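Local coordinates for protein tubulin-specific chaperone A (Saccharomyces cerevisiae, PDB 1QSD) that binds beta-tubulin as a folding cofactor and takes part in an early step of the tubulin folding pathway, at residues K68-E71 and F72-D75; I8-K11 and A12-L16. All coordinates share one frame; numbering follows the deposited sequence.

Overall arrangement
Interaction 1 lies on helix 45-81 and interaction 2 on helix 5-39, the helix before it in the chain; their centres are about 10 Å apart, on the same side of the chain's centre. Each is a short run of helix read along its own axis, yet the two touch. Phe72 CD2 packs against Leu16 CD1 at 3.3 Å, and Ile69 O comes within 3.8 Å of Leu13 CD1. A salt bridge of 2.8 Å joins Asp75 OD1 to Lys9 NZ. Helix 90-104 packs on both runs, and the second subunit also reaches both, so the pair forms part of the helical bundle and of its dimer interface.

Interaction 1: K68-E71 and F72-D75; sequences KIRE and FKED
The ring of Phe72 has the carbonyl carbon of Glu71 at its edge, while Lys68 O approaches it obliquely, 3.0 Å from Phe72 CD1. Its CG stands beside the backbone N and anti to the carbonyl carbon (chi1 -74°), which sets CG and CD1 beside the carbonyl of Lys68. Lys68 O meanwhile accepts from Phe72 N (2.9 Å). The second flat pair is the Arg70 guanidinium and the Glu74 carboxylate, their planes 73° apart. Arg70 NE and Glu74 OE1 make a long salt bridge of 3.7 Å, with neither group squarely on the other. Both are exposed, a suitable place for charged chains four residues apart. Glu74 CG rests 3.2 Å from Arg70 O, the carbonyl to which Glu74 N also donates at 2.8 Å. Lys73 N to Ile69 O and Asp75 N to Glu71 O complete the i to i+4 ladder.

Around these two successive turns of helix 45-81, the apolar Ile69 packs on Ala99 of helix 90-104 and on Leu16 of helix 5-39. Phe72, large and flat, packs on Leu13 and Leu16 of helix 5-39 and makes a cation-pi contact with Lys50 of the second subunit. Lys68 reaches Asp57 of that subunit, and Asp75 has its Lys50 as an added partner, joining bundle to dimer interface.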
loop_
_atom_site.group_PDB
_atom_site.type_symbol
_atom_site.label_atom_id
_atom_site.label_comp_id
_atom_site.label_asym_id
_atom_site.label_seq_id
_atom_site.Cartn_x
_atom_site.Cartn_y
_atom_site.Cartn_z
ATOM N N LYS A 68 -9.709 10.747 -0.598
ATOM C CA LYS A 68 -10.640 10.026 0.272
ATOM C C LYS A 68 -10.615 10.480 1.705
ATOM O O LYS A 68 -11.629 10.432 2.383
ATOM C CB LYS A 68 -10.451 8.516 0.163
ATOM C CG LYS A 68 -10.969 7.997 -1.154
ATOM C CD LYS A 68 -10.922 6.520 -1.236
ATOM C CE LYS A 68 -11.349 6.063 -2.615
ATOM N NZ LYS A 68 -11.175 4.582 -2.747
ATOM N N ILE A 69 -9.467 10.918 2.180
ATOM C CA ILE A 69 -9.389 11.446 3.532
ATOM C C ILE A 69 -10.218 12.748 3.589
ATOM O O ILE A 69 -10.993 12.965 4.529
ATOM C CB ILE A 69 -7.919 11.685 3.958
ATOM C CG1 ILE A 69 -7.251 10.337 4.223
ATOM C CG2 ILE A 69 -7.834 12.547 5.212
ATOM C CD1 ILE A 69 -5.830 10.442 4.733
ATOM N N ARG A 70 -10.132 13.567 2.542
ATOM C CA ARG A 70 -10.902 14.796 2.511
ATOM C C ARG A 70 -12.403 14.482 2.470
ATOM O O ARG A 70 -13.162 15.038 3.259
ATOM C CB ARG A 70 -10.502 15.639 1.307
ATOM C CG ARG A 70 -11.237 16.946 1.229
ATOM C CD ARG A 70 -11.153 17.494 -0.162
ATOM N NE ARG A 70 -11.259 18.945 -0.122
ATOM C CZ ARG A 70 -10.213 19.765 -0.036
ATOM N NH1 ARG A 70 -8.979 19.268 0.012
ATOM N NH2 ARG A 70 -10.405 21.081 -0.014
ATOM N N GLU A 71 -12.835 13.594 1.568
ATOM C CA GLU A 71 -14.252 13.198 1.467
ATOM C C GLU A 71 -14.763 12.660 2.799
ATOM O O GLU A 71 -15.834 13.037 3.258
ATOM C CB GLU A 71 -14.450 12.075 0.433
ATOM C CG GLU A 71 -14.094 12.426 -0.985
ATOM C CD GLU A 71 -14.144 11.228 -1.920
ATOM O OE1 GLU A 71 -13.662 11.374 -3.058
ATOM O OE2 GLU A 71 -14.644 10.150 -1.519
ATOM N N PHE A 72 -14.005 11.757 3.405
ATOM C CA PHE A 72 -14.418 11.190 4.669
ATOM C C PHE A 72 -14.472 12.269 5.739
ATOM O O PHE A 72 -15.357 12.252 6.617
ATOM C CB PHE A 72 -13.494 10.054 5.079
ATOM C CG PHE A 72 -13.701 8.788 4.286
ATOM C CD1 PHE A 72 -14.087 8.837 2.946
ATOM C CD2 PHE A 72 -13.466 7.543 4.871
ATOM C CE1 PHE A 72 -14.233 7.667 2.197
ATOM C CE2 PHE A 72 -13.605 6.372 4.141
ATOM C CZ PHE A 72 -13.988 6.433 2.794
ATOM N N LYS A 73 -13.553 13.230 5.645
ATOM C CA LYS A 73 -13.503 14.347 6.594
ATOM C C LYS A 73 -14.749 15.208 6.441
ATOM O O LYS A 73 -15.423 15.526 7.418
ATOM C CB LYS A 73 -12.268 15.232 6.352
ATOM C CG LYS A 73 -12.073 16.277 7.435
ATOM C CD LYS A 73 -10.961 17.229 7.090
ATOM C CE LYS A 73 -11.519 18.487 6.478
ATOM N NZ LYS A 73 -12.015 18.224 5.122
ATOM N N GLU A 74 -15.076 15.531 5.199
ATOM C CA GLU A 74 -16.220 16.366 4.917
ATOM C C GLU A 74 -17.544 15.716 5.286
ATOM O O GLU A 74 -18.499 16.395 5.676
ATOM C CB GLU A 74 -16.208 16.790 3.456
ATOM C CG GLU A 74 -14.992 17.635 3.122
ATOM C CD GLU A 74 -15.048 18.284 1.752
ATOM O OE1 GLU A 74 -14.471 19.382 1.607
ATOM O OE2 GLU A 74 -15.662 17.704 0.824
ATOM N N ASP A 75 -17.592 14.399 5.157
ATOM C CA ASP A 75 -18.779 13.649 5.497
ATOM C C ASP A 75 -18.989 13.726 7.005
ATOM O O ASP A 75 -20.103 13.979 7.460
ATOM C CB ASP A 75 -18.624 12.192 5.067
ATOM C CG ASP A 75 -19.902 11.384 5.270
ATOM O OD1 ASP A 75 -19.817 10.286 5.859
ATOM O OD2 ASP A 75 -20.991 11.858 4.854
#

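Interaction 2: I8-K11 and A12-L16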
loop_
_atom_site.group_PDB
_atom_site.type_symbol
_atom_site.label_atom_id
_atom_site.label_comp_id
_atom_site.label_asym_id
_atom_site.label_seq_id
_atom_site.Cartn_x
_atom_site.Cartn_y
_atom_site.Cartn_z
ATOM N N ILE A 8 -19.307 4.894 13.258
ATOM C CA ILE A 8 -18.896 4.346 11.978
ATOM C C ILE A 8 -18.129 5.399 11.185
ATOM O O ILE A 8 -17.059 5.100 10.650
ATOM C CB ILE A 8 -20.107 3.762 11.154
ATOM C CG1 ILE A 8 -20.621 2.469 11.813
ATOM C CG2 ILE A 8 -19.667 3.411 9.726
ATOM C CD1 ILE A 8 -22.023 2.059 11.354
ATOM N N LYS A 9 -18.664 6.621 11.120
ATOM C CA LYS A 9 -18.002 7.713 10.398
ATOM C C LYS A 9 -16.644 8.053 11.032
ATOM O O LYS A 9 -15.657 8.157 10.326
ATOM C CB LYS A 9 -18.904 8.947 10.316
ATOM C CG LYS A 9 -20.151 8.704 9.468
ATOM C CD LYS A 9 -20.973 9.939 9.279
ATOM C CE LYS A 9 -22.251 9.603 8.514
ATOM N NZ LYS A 9 -22.004 9.019 7.158
ATOM N N VAL A 10 -16.570 8.128 12.358
ATOM C CA VAL A 10 -15.305 8.420 13.020
ATOM C C VAL A 10 -14.270 7.362 12.677
ATOM O O VAL A 10 -13.182 7.690 12.224
ATOM C CB VAL A 10 -15.445 8.477 14.540
ATOM C CG1 VAL A 10 -14.091 8.665 15.179
ATOM C CG2 VAL A 10 -16.371 9.617 14.945
ATOM N N LYS A 11 -14.619 6.090 12.864
ATOM C CA LYS A 11 -13.698 4.990 12.571
ATOM C C LYS A 11 -13.258 4.950 11.114
ATOM O O LYS A 11 -12.080 4.711 10.818
ATOM C CB LYS A 11 -14.304 3.648 12.988
ATOM C CG LYS A 11 -14.267 3.437 14.485
ATOM C CD LYS A 11 -15.036 2.203 14.919
ATOM C CE LYS A 11 -14.967 2.045 16.440
ATOM N NZ LYS A 11 -15.812 0.918 16.945
ATOM N N ALA A 12 -14.202 5.197 10.213
ATOM C CA ALA A 12 -13.899 5.204 8.796
ATOM C C ALA A 12 -12.735 6.174 8.556
ATOM O O ALA A 12 -11.739 5.799 7.927
ATOM C CB ALA A 12 -15.126 5.623 7.990
ATOM N N LEU A 13 -12.830 7.373 9.139
ATOM C CA LEU A 13 -11.815 8.404 8.980
ATOM C C LEU A 13 -10.499 8.074 9.672
ATOM O O LEU A 13 -9.423 8.251 9.081
ATOM C CB LEU A 13 -12.323 9.755 9.472
ATOM C CG LEU A 13 -11.321 10.935 9.358
ATOM C CD1 LEU A 13 -10.843 11.171 7.886
ATOM C CD2 LEU A 13 -11.962 12.215 9.910
ATOM N N LYS A 14 -10.576 7.626 10.926
ATOM C CA LYS A 14 -9.373 7.267 11.684
ATOM C C LYS A 14 -8.585 6.146 10.992
ATOM O O LYS A 14 -7.363 6.128 11.017
ATOM C CB LYS A 14 -9.717 6.869 13.133
ATOM C CG LYS A 14 -10.344 8.000 13.945
ATOM C CD LYS A 14 -10.193 7.825 15.475
ATOM C CE LYS A 14 -10.514 9.158 16.201
ATOM N NZ LYS A 14 -10.219 9.234 17.676
ATOM N N ARG A 15 -9.276 5.225 10.346
ATOM C CA ARG A 15 -8.571 4.152 9.683
ATOM C C ARG A 15 -7.914 4.619 8.402
ATOM O O ARG A 15 -6.823 4.163 8.035
ATOM C CB ARG A 15 -9.479 2.943 9.527
ATOM C CG ARG A 15 -9.954 2.447 10.926
ATOM C CD ARG A 15 -8.818 2.547 11.983
ATOM N NE ARG A 15 -9.190 2.259 13.376
ATOM C CZ ARG A 15 -10.177 2.847 14.059
ATOM N NH1 ARG A 15 -10.952 3.766 13.491
ATOM N NH2 ARG A 15 -10.340 2.572 15.353
ATOM N N LEU A 16 -8.500 5.627 7.784
ATOM C CA LEU A 16 -7.899 6.167 6.572
ATOM C C LEU A 16 -6.610 6.921 6.928
ATOM O O LEU A 16 -5.590 6.777 6.257
ATOM C CB LEU A 16 -8.869 7.096 5.828
ATOM C CG LEU A 16 -9.687 6.476 4.704
ATOM C CD1 LEU A 16 -10.345 7.570 3.880
ATOM C CD2 LEU A 16 -8.757 5.677 3.822
#
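Val10 and Lys14 lie side by side and point the same way, one helical turn apart, with Val10 CG1 against Lys14 CE at 3.8 Å. Val10 chi1 (175°) places CG1 beside its own carbonyl carbon, a setting that brings it up to the CE of Lys14. Lys14 runs extended beyond CG, and its aliphatic stem grazes Val10 along CG, CD and CE. Were Lys14 replaced by an alanine, the stem would go and Val10 CG1 would probably lose its neighbour along this side, with the weak, long ion pair to Asp91 likely to go too.

The close-packed part faces the bundle. Val10, Leu13 and Lys14 meet Ala92, Ala95 and Ala99 of helix 90-104, whose small side chains suit a close approach of helices, and Leu13 also packs on Leu76 of helix 45-81. Ala12 is buried, its single methyl CB 3.3 Å from Ile8 O, to which its own N also donates.

The solvent side belongs to Lys11 and Arg15, both exposed and, like Val10 and Lys14, an i to i+4 pair on one helix of the bundle. Here a polar bond joins the contact: Arg15 NH1 lies 3.4 Å from Lys11 CB, against the CB-CG stem. A bend at chi2 (-39°) folds the arginine back, and NH1 donates to Lys11 O at 3.1 Å, in the carbonyl plane on a lone pair, although the N-H angle is only 136°. Arg15 N donates to the same oxygen at 2.9 Å.

Lys11 NZ and Arg15 NH2 stay 5.9 Å apart; the carbonyl oxygen, with its partial negative charge, is likely to offset part of the guanidinium's positive charge. On the buried side, Lys9 instead finds a full counter-charge in Asp47 of the second subunit, besides Asp75.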